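Local coordinates for hypothetical protein PA2201 (Pseudomonas aeruginosa, PDB 2FEF) that is of unknown function but is probably an immunity protein that protects the cell against a PoNe-type DNase toxin, at residues T135-A140 and V172-T177. Sequence-based numbering, arbitrary orientation.
Sequences TAPALA and VLQFDT
With CG1 anti to the backbone N (chi1 -173°), V172 lays this methyl 3.6 Å from CB of L139; L173 has its CG anti to its own carbonyl carbon (chi1 -47°), beside the backbone N, and its CD2 comes to 3.7 Å from L139 CB. The contact joins two interhelical loops of an all-helical fold, and 172-177 makes a type I' beta turn from L173 to D176 just past helix 165-172. L139 N donates to V172 O (3.1 Å, N-H...O 155°), the donor tilted out of the carbonyl plane. P137 CB packs against that same oxygen at 3.6 Å, while its CG faces L173 O, the acceptor that closes the turn with D176 N. Q174, at positive phi, extends its side chain obliquely across P137, bringing NE2 to 3.8 Å from P137 CA. Around this interface, L139 also packs on W111 of helix 97-127 and on F148, A149 and L152 of helix 146-158; both leucines are buried, L173 also touching A149, while Q174 is exposed; D176 forms a salt bridge with R142. A single water accepts from both A138 N, at 2.8 Å, and Q174 NE2, at 3.1 Å, bridging the two loops.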
# COMPACT_ATOMS: atom_id res chain seq x y z
N THR B 135 -0.89 -18.37 -20.93
CA THR B 135 0.26 -19.05 -21.52
C THR B 135 1.41 -18.08 -21.88
O THR B 135 2.53 -18.49 -22.22
CB THR B 135 -0.19 -19.86 -22.76
OG1 THR B 135 0.90 -20.66 -23.25
CG2 THR B 135 -0.73 -18.93 -23.86
N ALA B 136 1.11 -16.79 -21.78
CA ALA B 136 2.07 -15.73 -22.12
C ALA B 136 3.29 -15.79 -21.20
O ALA B 136 3.17 -16.17 -20.03
CB ALA B 136 1.41 -14.36 -22.02
N PRO B 137 4.46 -15.39 -21.73
CA PRO B 137 5.65 -15.28 -20.90
C PRO B 137 5.43 -14.32 -19.74
O PRO B 137 4.53 -13.48 -19.79
CB PRO B 137 6.70 -14.68 -21.84
CG PRO B 137 6.16 -14.81 -23.23
CD PRO B 137 4.68 -15.01 -23.14
N ALA B 138 6.29 -14.43 -18.71
CA ALA B 138 6.26 -13.52 -17.56
C ALA B 138 6.27 -12.05 -18.02
O ALA B 138 5.59 -11.18 -17.44
CB ALA B 138 7.45 -13.77 -16.66
N LEU B 139 7.02 -11.80 -19.08
CA LEU B 139 7.03 -10.48 -19.71
C LEU B 139 6.77 -10.67 -21.19
O LEU B 139 7.57 -11.29 -21.90
CB LEU B 139 8.35 -9.75 -19.42
CG LEU B 139 8.47 -8.23 -19.51
CD1 LEU B 139 7.30 -7.48 -18.86
CD2 LEU B 139 9.81 -7.80 -18.91
N ALA B 140 5.64 -10.14 -21.66
CA ALA B 140 5.20 -10.36 -23.04
C ALA B 140 5.46 -9.10 -23.84
O ALA B 140 4.66 -8.15 -23.77
CB ALA B 140 3.72 -10.68 -23.07
N VAL B 172 12.40 -15.02 -18.74
CA VAL B 172 11.40 -13.95 -18.57
C VAL B 172 10.67 -13.67 -19.89
O VAL B 172 9.43 -13.49 -19.90
CB VAL B 172 11.99 -12.64 -17.97
CG1 VAL B 172 10.89 -11.62 -17.64
CG2 VAL B 172 12.81 -12.92 -16.70
N LEU B 173 11.42 -13.58 -21.00
CA LEU B 173 10.82 -13.23 -22.29
C LEU B 173 10.48 -14.45 -23.14
O LEU B 173 9.78 -14.32 -24.13
CB LEU B 173 11.72 -12.27 -23.11
CG LEU B 173 12.32 -11.06 -22.40
CD1 LEU B 173 13.09 -10.17 -23.42
CD2 LEU B 173 11.29 -10.24 -21.67
N GLN B 174 11.03 -15.62 -22.76
CA GLN B 174 10.90 -16.87 -23.53
C GLN B 174 11.30 -16.65 -24.99
O GLN B 174 10.64 -17.13 -25.92
CB GLN B 174 9.49 -17.47 -23.41
CG GLN B 174 9.08 -17.76 -21.97
CD GLN B 174 7.73 -18.48 -21.86
OE1 GLN B 174 7.08 -18.80 -22.87
NE2 GLN B 174 7.30 -18.73 -20.64
N PHE B 175 12.39 -15.89 -25.18
CA PHE B 175 12.94 -15.58 -26.49
C PHE B 175 11.97 -14.90 -27.46
O PHE B 175 12.21 -14.89 -28.66
CB PHE B 175 13.61 -16.81 -27.13
CG PHE B 175 15.00 -17.07 -26.63
CD1 PHE B 175 16.09 -16.36 -27.15
CD2 PHE B 175 15.23 -18.02 -25.66
CE1 PHE B 175 17.38 -16.62 -26.69
CE2 PHE B 175 16.52 -18.28 -25.19
CZ PHE B 175 17.58 -17.57 -25.69
N ASP B 176 10.91 -14.30 -26.94
CA ASP B 176 9.95 -13.57 -27.79
C ASP B 176 10.43 -12.11 -27.91
O ASP B 176 9.86 -11.19 -27.35
CB ASP B 176 8.53 -13.67 -27.20
CG ASP B 176 7.42 -13.21 -28.18
OD1 ASP B 176 7.68 -13.03 -29.39
OD2 ASP B 176 6.28 -13.03 -27.72
N THR B 177 11.51 -11.93 -28.67
CA THR B 177 12.17 -10.67 -28.81
C THR B 177 11.99 -10.19 -30.26
O THR B 177 11.82 -11.02 -31.17
CB THR B 177 13.68 -10.83 -28.53
OG1 THR B 177 14.17 -11.96 -29.27
CG2 THR B 177 13.92 -11.07 -27.05
O HOH W 1 8.13 -16.53 -18.60